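Local atomic coordinates of quinone reductase (Klebsiella pneumoniae subsp. pneumoniae, PDB entry 4GI5), a protein that binds flavin-adenine dinucleotide and, judging from its family, probably reduces quinones at the expense of NAD(P)H. Residues Phe118-Trp123 with Ala169-Thr174; Ile28-Glu33 with Pro128-Gly133. One frame throughout, in Å; residues are numbered along the deposited sequence.

Both contacts are buried in the flavodoxin-like fold: contact 1 lies on strands 115-121 and 168-174 of its parallel sheet, contact 2 on the adjoining strand 24-29 and on helix 129-138. Contact 1 pairs its two strands through a run of backbone hydrogen bonds, and its C-terminal ends carry polar atoms that hold the ribityl chain of FAD. Contact 2 is looser and apolar: the end of strand 24-29 lies against the first turn of helix 129-138, and its link to FAD comes from H31, which faces away from that helix. The two are joined directly, since Q119 in contact 1 shares backbone hydrogen bonds with I28 and A30, while F120 packs against M131 of contact 2.

Contact 1 of 2, residues Phe118-Trp123 with Ala169-Thr174; sequences FQFPLW and AMLIVT. With FAD (flavin-adenine dinucleotide), chain H.
In the parallel sheet of the flavodoxin-like fold, strands 115-121 and 168-174 lie side by side, and their C-terminal ends form part of the FAD site. F118 N donates to M170 O, I172 N to F118 O (2.8 Å) and F120 N to I172 O. The bond from T174 N to F120 O is weak, but L122 N to T174 O closes the ladder at 2.8 Å. On the sheet face shared by F118, L171, F120 and V173, F120 CG stands between its backbone N and carbonyl carbon (chi1 58°), and V173 CG2 sits over one face of the ring in a CH-pi contact, 3.7 Å from F120 CZ. L171 CD2 meets the edge of the same ring, and L203 of helix 196-204 touches both F118 and L171. Q119 and T174 occupy the other face, where N38 of helix 37-51 binds Q119 NE2 through its backbone O and T174 OG1 through its side-chain ND2. Beyond the strands, W123 lays one indole face over the dimethylbenzene end of the flavin. FAD O2' donates to L122 O, and T174 OG1 shares a 2.8 Å hydrogen bond with FAD O4'.

Contact 2 of 2, residues Ile28-Glu33 with Pro128-Gly133; sequences IYAHPE and PAIMKG. With FAD (flavin-adenine dinucleotide), chain H.
P128 touches A30 at the place where strand 24-29 gives way to the loop carrying H31, and with this proline the second segment begins. It occupies the N-cap position of helix 129-138, its CG 4.3 Å from A30 CB, and its O accepts the helical hydrogen bond from K132 N. A129 turns to the subunit interface: its N is bonded to OD2 of D136 of the second subunit, and its side chain packs on A129 of that subunit. I130 points toward the first segment, its CG2 4.0 Å from A30 CB. M131, a selenomethionine, makes the closest approach. CG anti to the backbone N (chi1 -161°) carries its chain out from the helix, and a bend at chi3 brings CE up to the end of the strand, where it meets I28 CG2 at 3.8 Å and, just past the strand, A30 CB at 3.7 Å. The same methyl lies 3.3 Å from I28 O. A30 CB thus rests among P128, I130 and M131, an apolar meeting of side chains where the end of an inner strand faces the helix. K132 leads away to a salt bridge with D136, and its NZ is also hydrogen-bonded to W123 O and M127 O of the second subunit.

Past A30 the first segment turns to the cofactor. H31 NE2 donates to FAD O2P at 2.8 Å, while E33 N donates to H31 ND1 in the imidazole plane, so both ring nitrogens are engaged and the rotation of the ring is fixed. Strand 24-29 runs between strands 55-60 and 115-121; M131 and P128 also touch F120 of the latter, which places the start of helix 129-138 against both strands 24-29 and 115-121.

Contact 1 of 2, residues Phe118-Trp123 with Ala169-Thr174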
ATOM      1  N   PHE B 118       9.185  11.075   3.541  1.00 15.29           N
ATOM      2  CA  PHE B 118       9.136   9.893   2.676  1.00 14.91           C
ATOM      3  C   PHE B 118       8.890  10.382   1.260  1.00 16.34           C
ATOM      4  O   PHE B 118       7.834  10.977   0.963  1.00 16.61           O
ATOM      5  CB  PHE B 118       7.994   8.931   3.073  1.00 15.07           C
ATOM      6  CG  PHE B 118       8.138   8.378   4.466  1.00 16.81           C
ATOM      7  CD1 PHE B 118       7.849   9.125   5.591  1.00 18.74           C
ATOM      8  CD2 PHE B 118       8.620   7.099   4.615  1.00 22.10           C
ATOM      9  CE1 PHE B 118       7.999   8.555   6.874  1.00 18.39           C
ATOM     10  CE2 PHE B 118       8.710   6.547   5.882  1.00 19.95           C
ATOM     11  CZ  PHE B 118       8.457   7.263   6.947  1.00 17.59           C
ATOM     12  N   GLN B 119       9.818  10.072   0.341  1.00 14.24           N
ATOM     13  CA  GLN B 119       9.722  10.524  -0.997  1.00 13.79           C
ATOM     14  C   GLN B 119       9.704   9.337  -1.964  1.00 16.17           C
ATOM     15  O   GLN B 119      10.563   8.473  -1.901  1.00 14.67           O
ATOM     16  CB  GLN B 119      10.917  11.398  -1.408  1.00 14.55           C
ATOM     17  CG  GLN B 119      10.798  11.945  -2.755  1.00 16.61           C
ATOM     18  CD  GLN B 119      12.043  12.566  -3.278  1.00 19.66           C
ATOM     19  OE1 GLN B 119      12.881  13.034  -2.520  1.00 19.76           O
ATOM     20  NE2 GLN B 119      12.137  12.593  -4.605  1.00 20.61           N
ATOM     21  N   PHE B 120       8.649   9.313  -2.794  1.00 13.77           N
ATOM     22  CA  PHE B 120       8.410   8.209  -3.713  1.00 14.73           C
ATOM     23  C   PHE B 120       7.490   8.559  -4.858  1.00 14.35           C
ATOM     24  O   PHE B 120       6.623   9.399  -4.729  1.00 14.55           O
ATOM     25  CB  PHE B 120       7.871   6.984  -2.965  1.00 14.26           C
ATOM     26  CG  PHE B 120       6.594   7.226  -2.214  1.00 13.75           C
ATOM     27  CD1 PHE B 120       6.644   7.710  -0.929  1.00 16.52           C
ATOM     28  CD2 PHE B 120       5.344   6.917  -2.767  1.00 14.24           C
ATOM     29  CE1 PHE B 120       5.501   7.970  -0.221  1.00 19.45           C
ATOM     30  CE2 PHE B 120       4.181   7.071  -2.029  1.00 14.84           C
ATOM     31  CZ  PHE B 120       4.254   7.668  -0.767  1.00 15.39           C
ATOM     32  N   PRO B 121       7.684   7.916  -6.034  1.00 11.30           N
ATOM     33  CA  PRO B 121       6.637   7.930  -7.065  1.00 13.08           C
ATOM     34  C   PRO B 121       5.460   7.079  -6.580  1.00 12.67           C
ATOM     35  O   PRO B 121       5.671   6.022  -5.964  1.00 12.78           O
ATOM     36  CB  PRO B 121       7.321   7.264  -8.271  1.00 13.88           C
ATOM     37  CG  PRO B 121       8.290   6.318  -7.589  1.00 13.26           C
ATOM     38  CD  PRO B 121       8.765   6.955  -6.342  1.00 13.15           C
ATOM     39  N   LEU B 122       4.265   7.518  -6.889  1.00 12.45           N
ATOM     40  CA  LEU B 122       3.065   6.714  -6.659  1.00 12.48           C
ATOM     41  C   LEU B 122       3.051   5.576  -7.621  1.00 13.10           C
ATOM     42  O   LEU B 122       3.012   5.782  -8.854  1.00 13.23           O
ATOM     43  CB  LEU B 122       1.825   7.641  -6.769  1.00 12.86           C
ATOM     44  CG  LEU B 122       0.574   6.996  -6.173  1.00 13.41           C
ATOM     45  CD1 LEU B 122       0.649   6.793  -4.681  1.00 15.24           C
ATOM     46  CD2 LEU B 122      -0.564   7.901  -6.543  1.00 15.50           C
ATOM     47  N   TRP B 123       3.126   4.339  -7.119  1.00 11.58           N
ATOM     48  CA  TRP B 123       3.128   3.152  -7.974  1.00 11.66           C
ATOM     49  C   TRP B 123       1.911   2.294  -7.494  1.00 11.46           C
ATOM     50  O   TRP B 123       1.900   1.848  -6.324  1.00 11.67           O
ATOM     51  CB  TRP B 123       4.409   2.316  -7.847  1.00 13.01           C
ATOM     52  CG  TRP B 123       5.571   2.855  -8.637  1.00 12.73           C
ATOM     53  CD1 TRP B 123       5.635   3.962  -9.404  1.00 14.12           C
ATOM     54  CD2 TRP B 123       6.926   2.290  -8.630  1.00 12.38           C
ATOM     55  NE1 TRP B 123       6.934   4.091  -9.972  1.00 13.57           N
ATOM     56  CE2 TRP B 123       7.727   3.097  -9.471  1.00 13.13           C
ATOM     57  CE3 TRP B 123       7.476   1.188  -8.061  1.00 13.66           C
ATOM     58  CZ2 TRP B 123       9.064   2.807  -9.685  1.00 14.23           C
ATOM     59  CZ3 TRP B 123       8.840   0.903  -8.237  1.00 13.95           C
ATOM     60  CH2 TRP B 123       9.588   1.708  -9.082  1.00 13.22           C
ATOM     61  N   ALA B 169       6.280  14.280  10.240  1.00 16.50           N
ATOM     62  CA  ALA B 169       6.483  13.457   8.986  1.00 16.94           C
ATOM     63  C   ALA B 169       5.685  14.066   7.868  1.00 15.56           C
ATOM     64  O   ALA B 169       4.621  14.727   8.025  1.00 17.90           O
ATOM     65  CB  ALA B 169       6.052  12.003   9.285  1.00 17.25           C
HETATM   66  N   MSE B 170       6.143  13.893   6.637  1.00 15.30           N
HETATM   67  CA  MSE B 170       5.462  14.426   5.446  1.00 16.27           C
HETATM   68  C   MSE B 170       5.801  13.466   4.274  1.00 15.88           C
HETATM   69  O   MSE B 170       6.916  12.922   4.230  1.00 17.79           O
HETATM   70  CB  MSE B 170       6.121  15.761   5.062  1.00 18.28           C
HETATM   71  CG  MSE B 170       5.378  16.345   3.930  1.00 23.89           C
HETATM   72 SE   MSE B 170       6.206  18.168   3.525  1.00 26.47          SE
HETATM   73  CE  MSE B 170       7.898  17.736   2.648  1.00 28.07           C
ATOM     74  N   LEU B 171       4.878  13.290   3.365  1.00 15.30           N
ATOM     75  CA  LEU B 171       5.143  12.589   2.135  1.00 14.15           C
ATOM     76  C   LEU B 171       5.436  13.594   1.010  1.00 15.59           C
ATOM     77  O   LEU B 171       4.781  14.634   0.900  1.00 16.00           O
ATOM     78  CB  LEU B 171       3.874  11.862   1.744  1.00 13.25           C
ATOM     79  CG  LEU B 171       3.222  10.828   2.734  1.00 13.27           C
ATOM     80  CD1 LEU B 171       2.036  10.102   2.165  1.00 14.17           C
ATOM     81  CD2 LEU B 171       4.244   9.856   3.219  1.00 14.51           C
ATOM     82  N   ILE B 172       6.302  13.186   0.084  1.00 12.80           N
ATOM     83  CA  ILE B 172       6.483  13.850  -1.170  1.00 13.78           C
ATOM     84  C   ILE B 172       6.275  12.834  -2.246  1.00 13.90           C
ATOM     85  O   ILE B 172       6.978  11.874  -2.342  1.00 14.81           O
ATOM     86  CB  ILE B 172       7.904  14.442  -1.304  1.00 15.89           C
ATOM     87  CG1 ILE B 172       8.210  15.468  -0.242  1.00 16.54           C
ATOM     88  CG2 ILE B 172       8.035  15.062  -2.689  1.00 17.62           C
ATOM     89  CD1 ILE B 172       9.708  15.873  -0.254  1.00 19.99           C
ATOM     90  N   VAL B 173       5.208  12.955  -2.982  1.00 13.61           N
ATOM     91  CA  VAL B 173       4.727  11.984  -3.943  1.00 13.81           C
ATOM     92  C   VAL B 173       4.581  12.580  -5.324  1.00 14.32           C
ATOM     93  O   VAL B 173       4.009  13.623  -5.545  1.00 14.63           O
ATOM     94  CB  VAL B 173       3.325  11.502  -3.522  1.00 15.82           C
ATOM     95  CG1 VAL B 173       2.796  10.422  -4.480  1.00 16.24           C
ATOM     96  CG2 VAL B 173       3.412  11.018  -2.071  1.00 17.55           C
ATOM     97  N   THR B 174       5.068  11.860  -6.324  1.00 13.39           N
ATOM     98  CA  THR B 174       4.838  12.194  -7.701  1.00 12.83           C
ATOM     99  C   THR B 174       3.895  11.195  -8.346  1.00 13.08           C
ATOM    100  O   THR B 174       4.085   9.994  -8.153  1.00 14.48           O
ATOM    101  CB  THR B 174       6.177  12.183  -8.546  1.00 16.49           C
ATOM    102  OG1 THR B 174       6.863  10.956  -8.315  1.00 18.04           O
ATOM    103  CG2 THR B 174       7.167  13.326  -8.126  1.00 16.04           C
TER
HETATM  104  PA  FAD H 301      10.885   9.973 -14.615  1.00 16.39           P
HETATM  105  O1A FAD H 301      12.280   9.808 -14.169  1.00 17.84           O
HETATM  106  O2A FAD H 301      10.184   9.076 -15.523  1.00 16.72           O
HETATM  107  O5B FAD H 301      10.709  11.449 -15.298  1.00 15.27           O
HETATM  108  C5B FAD H 301       9.455  12.085 -15.619  1.00 15.90           C
HETATM  109  C4B FAD H 301       9.729  13.266 -16.491  1.00 15.78           C
HETATM  110  O4B FAD H 301      10.323  14.268 -15.696  1.00 17.51           O
HETATM  111  C3B FAD H 301      10.589  12.945 -17.688  1.00 21.19           C
HETATM  112  O3B FAD H 301       9.926  13.538 -18.794  1.00 22.56           O
HETATM  113  C2B FAD H 301      11.830  13.703 -17.315  1.00 21.19           C
HETATM  114  O2B FAD H 301      12.647  14.076 -18.455  1.00 23.06           O
HETATM  115  C1B FAD H 301      11.407  14.885 -16.510  1.00 19.70           C
HETATM  116  N9A FAD H 301      12.529  15.381 -15.667  1.00 20.39           N
HETATM  117  C8A FAD H 301      13.538  14.677 -14.919  1.00 18.31           C
HETATM  118  N7A FAD H 301      14.381  15.493 -14.328  1.00 26.92           N
HETATM  119  C5A FAD H 301      13.964  16.693 -14.822  1.00 20.92           C
HETATM  120  C6A FAD H 301      14.460  18.068 -14.742  1.00 28.41           C
HETATM  121  N6A FAD H 301      15.472  18.184 -13.948  1.00 22.41           N
HETATM  122  N1A FAD H 301      13.811  19.116 -15.357  1.00 28.60           N
HETATM  123  C2A FAD H 301      12.718  18.882 -16.076  1.00 28.44           C
HETATM  124  N3A FAD H 301      12.226  17.592 -16.227  1.00 22.23           N
HETATM  125  C4A FAD H 301      12.821  16.635 -15.608  1.00 22.29           C
HETATM  126  N1  FAD H 301       0.668   7.178 -11.503  1.00 13.50           N
HETATM  127  C2  FAD H 301      -0.467   7.413 -10.811  1.00 14.89           C
HETATM  128  O2  FAD H 301      -1.057   8.576 -10.841  1.00 14.76           O
HETATM  129  N3  FAD H 301      -1.056   6.429 -10.042  1.00 12.62           N
HETATM  130  C4  FAD H 301      -0.604   5.161 -10.042  1.00 12.93           C
HETATM  131  O4  FAD H 301      -1.084   4.305  -9.287  1.00 13.54           O
HETATM  132  C4X FAD H 301       0.586   4.887 -10.802  1.00 13.08           C
HETATM  133  N5  FAD H 301       1.132   3.635 -10.779  1.00 14.11           N
HETATM  134  C5X FAD H 301       2.371   3.398 -11.432  1.00 13.75           C
HETATM  135  C6  FAD H 301       2.952   2.225 -11.341  1.00 13.19           C
HETATM  136  C7  FAD H 301       4.219   1.994 -11.872  1.00 15.20           C
HETATM  137  C7M FAD H 301       4.867   0.665 -11.744  1.00 17.91           C
HETATM  138  C8  FAD H 301       4.851   3.021 -12.613  1.00 12.97           C
HETATM  139  C8M FAD H 301       6.186   2.759 -13.255  1.00 15.35           C
HETATM  140  C9  FAD H 301       4.259   4.238 -12.744  1.00 13.42           C
HETATM  141  C9A FAD H 301       2.998   4.474 -12.125  1.00 12.52           C
HETATM  142  N10 FAD H 301       2.424   5.726 -12.109  1.00 12.94           N
HETATM  143  C10 FAD H 301       1.229   5.976 -11.449  1.00 11.98           C
HETATM  144  C1' FAD H 301       3.070   6.884 -12.744  1.00 13.10           C
HETATM  145  C2' FAD H 301       4.153   7.334 -11.761  1.00 12.75           C
HETATM  146  O2' FAD H 301       3.695   7.902 -10.531  1.00 13.05           O
HETATM  147  C3' FAD H 301       5.107   8.374 -12.434  1.00 14.10           C
HETATM  148  O3' FAD H 301       5.729   7.615 -13.502  1.00 14.79           O
HETATM  149  C4' FAD H 301       6.220   8.892 -11.515  1.00 13.68           C
HETATM  150  O4' FAD H 301       5.662   9.746 -10.570  1.00 15.06           O
HETATM  151  C5' FAD H 301       7.220   9.755 -12.331  1.00 13.79           C
HETATM  152  O5' FAD H 301       8.298  10.064 -11.508  1.00 14.16           O
HETATM  153  P   FAD H 301       9.766   9.470 -11.949  1.00 15.10           P
HETATM  154  O1P FAD H 301      10.744   9.995 -10.971  1.00 14.42           O
HETATM  155  O2P FAD H 301       9.773   8.025 -12.171  1.00 14.25           O
HETATM  156  O3P FAD H 301       9.882  10.265 -13.351  1.00 15.18           O

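Contact 2 of 2, residues Ile28-Glu33 with Pro128-Gly133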
ATOM      1  N   ILE B  28      13.626   9.353   3.649  1.00 15.42           N
ATOM      2  CA  ILE B  28      13.502   7.963   3.152  1.00 15.13           C
ATOM      3  C   ILE B  28      13.116   8.093   1.708  1.00 16.52           C
ATOM      4  O   ILE B  28      12.035   8.665   1.394  1.00 15.73           O
ATOM      5  CB  ILE B  28      12.464   7.137   3.964  1.00 14.50           C
ATOM      6  CG1 ILE B  28      12.622   7.195   5.487  1.00 18.72           C
ATOM      7  CG2 ILE B  28      12.556   5.706   3.481  1.00 17.55           C
ATOM      8  CD1 ILE B  28      13.976   6.722   5.938  1.00 19.85           C
ATOM      9  N   TYR B  29      13.888   7.540   0.779  1.00 16.32           N
ATOM     10  CA  TYR B  29      13.780   7.826  -0.668  1.00 15.03           C
ATOM     11  C   TYR B  29      13.767   6.515  -1.438  1.00 14.23           C
ATOM     12  O   TYR B  29      14.615   5.662  -1.255  1.00 15.36           O
ATOM     13  CB  TYR B  29      14.966   8.695  -1.125  1.00 15.84           C
ATOM     14  CG  TYR B  29      15.209   8.776  -2.600  1.00 15.62           C
ATOM     15  CD1 TYR B  29      14.438   9.623  -3.431  1.00 17.21           C
ATOM     16  CD2 TYR B  29      16.182   8.016  -3.212  1.00 16.15           C
ATOM     17  CE1 TYR B  29      14.694   9.670  -4.797  1.00 17.29           C
ATOM     18  CE2 TYR B  29      16.417   8.078  -4.580  1.00 17.08           C
ATOM     19  CZ  TYR B  29      15.661   8.960  -5.349  1.00 18.60           C
ATOM     20  OH  TYR B  29      15.920   8.965  -6.706  1.00 21.85           O
ATOM     21  N   ALA B  30      12.755   6.317  -2.272  1.00 12.39           N
ATOM     22  CA  ALA B  30      12.560   5.128  -3.077  1.00 13.99           C
ATOM     23  C   ALA B  30      12.424   5.398  -4.551  1.00 14.95           C
ATOM     24  O   ALA B  30      11.357   5.663  -5.042  1.00 16.55           O
ATOM     25  CB  ALA B  30      11.310   4.370  -2.567  1.00 14.91           C
ATOM     26  N   HIS B  31      13.557   5.370  -5.299  1.00 14.51           N
ATOM     27  CA  HIS B  31      13.480   5.393  -6.752  1.00 14.32           C
ATOM     28  C   HIS B  31      14.731   4.710  -7.244  1.00 15.27           C
ATOM     29  O   HIS B  31      15.790   5.005  -6.714  1.00 15.65           O
ATOM     30  CB  HIS B  31      13.402   6.821  -7.323  1.00 14.93           C
ATOM     31  CG  HIS B  31      12.937   6.823  -8.733  1.00 14.99           C
ATOM     32  ND1 HIS B  31      13.691   6.324  -9.784  1.00 15.58           N
ATOM     33  CD2 HIS B  31      11.731   7.169  -9.281  1.00 14.38           C
ATOM     34  CE1 HIS B  31      13.033   6.456 -10.903  1.00 15.57           C
ATOM     35  NE2 HIS B  31      11.827   6.925 -10.623  1.00 15.89           N
ATOM     36  N   PRO B  32      14.570   3.800  -8.214  1.00 18.81           N
ATOM     37  CA  PRO B  32      15.711   3.053  -8.721  1.00 19.95           C
ATOM     38  C   PRO B  32      16.717   3.852  -9.620  1.00 23.45           C
ATOM     39  O   PRO B  32      17.872   3.467  -9.738  1.00 23.47           O
ATOM     40  CB  PRO B  32      15.026   1.994  -9.557  1.00 19.89           C
ATOM     41  CG  PRO B  32      13.780   2.453  -9.989  1.00 22.07           C
ATOM     42  CD  PRO B  32      13.318   3.310  -8.789  1.00 19.40           C
ATOM     43  N   GLU B  33      16.358   5.032 -10.074  1.00 17.35           N
ATOM     44  CA  GLU B  33      17.212   5.769 -11.061  1.00 19.43           C
ATOM     45  C   GLU B  33      17.573   7.156 -10.582  1.00 18.70           C
ATOM     46  O   GLU B  33      16.763   8.063 -10.416  1.00 19.54           O
ATOM     47  CB  GLU B  33      16.535   5.793 -12.421  1.00 20.21           C
ATOM     48  CG  GLU B  33      17.183   6.714 -13.499  1.00 20.64           C
ATOM     49  CD  GLU B  33      18.665   6.370 -13.724  1.00 22.83           C
ATOM     50  OE1 GLU B  33      18.880   5.177 -13.968  1.00 22.83           O
ATOM     51  OE2 GLU B  33      19.489   7.292 -13.582  1.00 22.23           O
ATOM     52  N   PRO B 128       6.110   2.354  -3.598  1.00 14.10           N
ATOM     53  CA  PRO B 128       6.923   1.258  -4.228  1.00 12.81           C
ATOM     54  C   PRO B 128       7.196   0.149  -3.183  1.00 12.98           C
ATOM     55  O   PRO B 128       7.380   0.436  -1.998  1.00 11.74           O
ATOM     56  CB  PRO B 128       8.223   1.963  -4.643  1.00 14.41           C
ATOM     57  CG  PRO B 128       7.755   3.390  -4.869  1.00 14.60           C
ATOM     58  CD  PRO B 128       6.799   3.671  -3.752  1.00 13.17           C
ATOM     59  N   ALA B 129       7.210  -1.093  -3.630  1.00 12.32           N
ATOM     60  CA  ALA B 129       7.503  -2.203  -2.752  1.00 11.73           C
ATOM     61  C   ALA B 129       8.697  -2.040  -1.838  1.00 11.83           C
ATOM     62  O   ALA B 129       8.674  -2.464  -0.680  1.00 12.27           O
ATOM     63  CB  ALA B 129       7.593  -3.489  -3.524  1.00 12.35           C
ATOM     64  N   ILE B 130       9.800  -1.498  -2.337  1.00 12.37           N
ATOM     65  CA  ILE B 130      10.990  -1.430  -1.528  1.00 13.10           C
ATOM     66  C   ILE B 130      10.783  -0.526  -0.284  1.00 13.58           C
ATOM     67  O   ILE B 130      11.304  -0.821   0.800  1.00 14.55           O
ATOM     68  CB  ILE B 130      12.237  -0.969  -2.362  1.00 13.02           C
ATOM     69  CG1 ILE B 130      13.516  -1.266  -1.615  1.00 15.24           C
ATOM     70  CG2 ILE B 130      12.178   0.459  -2.722  1.00 14.36           C
ATOM     71  CD1 ILE B 130      14.755  -1.089  -2.543  1.00 16.22           C
HETATM   72  N   MSE B 131       9.966   0.501  -0.465  1.00 12.30           N
HETATM   73  CA  MSE B 131       9.600   1.432   0.639  1.00 11.98           C
HETATM   74  C   MSE B 131       8.631   0.732   1.601  1.00 11.43           C
HETATM   75  O   MSE B 131       8.747   0.863   2.829  1.00 13.08           O
HETATM   76  CB  MSE B 131       9.040   2.844   0.265  1.00 13.17           C
HETATM   77  CG  MSE B 131       9.139   3.911   1.511  1.00 19.27           C
HETATM   78 SE   MSE B 131       8.256   5.368   0.662  1.00 22.05          SE
HETATM   79  CE  MSE B 131      10.146   6.145   0.519  1.00 19.41           C
ATOM     80  N   LYS B 132       7.646   0.035   1.073  1.00 12.54           N
ATOM     81  CA  LYS B 132       6.764  -0.758   1.927  1.00 12.22           C
ATOM     82  C   LYS B 132       7.583  -1.769   2.720  1.00 12.62           C
ATOM     83  O   LYS B 132       7.290  -2.044   3.886  1.00 12.33           O
ATOM     84  CB  LYS B 132       5.774  -1.520   1.093  1.00 13.03           C
ATOM     85  CG  LYS B 132       4.739  -2.366   1.879  1.00 12.45           C
ATOM     86  CD  LYS B 132       3.926  -1.407   2.752  1.00 14.86           C
ATOM     87  CE  LYS B 132       2.996  -2.065   3.671  1.00 16.54           C
ATOM     88  NZ  LYS B 132       2.943  -3.444   4.103  1.00 13.35           N
ATOM     89  N   GLY B 133       8.649  -2.295   2.147  1.00 13.39           N
ATOM     90  CA  GLY B 133       9.504  -3.211   2.893  1.00 13.58           C
ATOM     91  C   GLY B 133      10.340  -2.575   3.991  1.00 13.31           C
ATOM     92  O   GLY B 133      10.607  -3.236   4.983  1.00 15.20           O
TER
HETATM   93  PA  FAD H 301      10.885   9.973 -14.615  1.00 16.39           P
HETATM   94  O1A FAD H 301      12.280   9.808 -14.169  1.00 17.84           O
HETATM   95  O2A FAD H 301      10.184   9.076 -15.523  1.00 16.72           O
HETATM   96  O5B FAD H 301      10.709  11.449 -15.298  1.00 15.27           O
HETATM   97  C5B FAD H 301       9.455  12.085 -15.619  1.00 15.90           C
HETATM   98  C4B FAD H 301       9.729  13.266 -16.491  1.00 15.78           C
HETATM   99  O4B FAD H 301      10.323  14.268 -15.696  1.00 17.51           O
HETATM  100  C3B FAD H 301      10.589  12.945 -17.688  1.00 21.19           C
HETATM  101  O3B FAD H 301       9.926  13.538 -18.794  1.00 22.56           O
HETATM  102  C2B FAD H 301      11.830  13.703 -17.315  1.00 21.19           C
HETATM  103  O2B FAD H 301      12.647  14.076 -18.455  1.00 23.06           O
HETATM  104  C1B FAD H 301      11.407  14.885 -16.510  1.00 19.70           C
HETATM  105  N9A FAD H 301      12.529  15.381 -15.667  1.00 20.39           N
HETATM  106  C8A FAD H 301      13.538  14.677 -14.919  1.00 18.31           C
HETATM  107  N7A FAD H 301      14.381  15.493 -14.328  1.00 26.92           N
HETATM  108  C5A FAD H 301      13.964  16.693 -14.822  1.00 20.92           C
HETATM  109  C6A FAD H 301      14.460  18.068 -14.742  1.00 28.41           C
HETATM  110  N6A FAD H 301      15.472  18.184 -13.948  1.00 22.41           N
HETATM  111  N1A FAD H 301      13.811  19.116 -15.357  1.00 28.60           N
HETATM  112  C2A FAD H 301      12.718  18.882 -16.076  1.00 28.44           C
HETATM  113  N3A FAD H 301      12.226  17.592 -16.227  1.00 22.23           N
HETATM  114  C4A FAD H 301      12.821  16.635 -15.608  1.00 22.29           C
HETATM  115  N1  FAD H 301       0.668   7.178 -11.503  1.00 13.50           N
HETATM  116  C2  FAD H 301      -0.467   7.413 -10.811  1.00 14.89           C
HETATM  117  O2  FAD H 301      -1.057   8.576 -10.841  1.00 14.76           O
HETATM  118  N3  FAD H 301      -1.056   6.429 -10.042  1.00 12.62           N
HETATM  119  C4  FAD H 301      -0.604   5.161 -10.042  1.00 12.93           C
HETATM  120  O4  FAD H 301      -1.084   4.305  -9.287  1.00 13.54           O
HETATM  121  C4X FAD H 301       0.586   4.887 -10.802  1.00 13.08           C
HETATM  122  N5  FAD H 301       1.132   3.635 -10.779  1.00 14.11           N
HETATM  123  C5X FAD H 301       2.371   3.398 -11.432  1.00 13.75           C
HETATM  124  C6  FAD H 301       2.952   2.225 -11.341  1.00 13.19           C
HETATM  125  C7  FAD H 301       4.219   1.994 -11.872  1.00 15.20           C
HETATM  126  C7M FAD H 301       4.867   0.665 -11.744  1.00 17.91           C
HETATM  127  C8  FAD H 301       4.851   3.021 -12.613  1.00 12.97           C
HETATM  128  C8M FAD H 301       6.186   2.759 -13.255  1.00 15.35           C
HETATM  129  C9  FAD H 301       4.259   4.238 -12.744  1.00 13.42           C
HETATM  130  C9A FAD H 301       2.998   4.474 -12.125  1.00 12.52           C
HETATM  131  N10 FAD H 301       2.424   5.726 -12.109  1.00 12.94           N
HETATM  132  C10 FAD H 301       1.229   5.976 -11.449  1.00 11.98           C
HETATM  133  C1' FAD H 301       3.070   6.884 -12.744  1.00 13.10           C
HETATM  134  C2' FAD H 301       4.153   7.334 -11.761  1.00 12.75           C
HETATM  135  O2' FAD H 301       3.695   7.902 -10.531  1.00 13.05           O
HETATM  136  C3' FAD H 301       5.107   8.374 -12.434  1.00 14.10           C
HETATM  137  O3' FAD H 301       5.729   7.615 -13.502  1.00 14.79           O
HETATM  138  C4' FAD H 301       6.220   8.892 -11.515  1.00 13.68           C
HETATM  139  O4' FAD H 301       5.662   9.746 -10.570  1.00 15.06           O
HETATM  140  C5' FAD H 301       7.220   9.755 -12.331  1.00 13.79           C
HETATM  141  O5' FAD H 301       8.298  10.064 -11.508  1.00 14.16           O
HETATM  142  P   FAD H 301       9.766   9.470 -11.949  1.00 15.10           P
HETATM  143  O1P FAD H 301      10.744   9.995 -10.971  1.00 14.42           O
HETATM  144  O2P FAD H 301       9.773   8.025 -12.171  1.00 14.25           O
HETATM  145  O3P FAD H 301       9.882  10.265 -13.351  1.00 15.18           O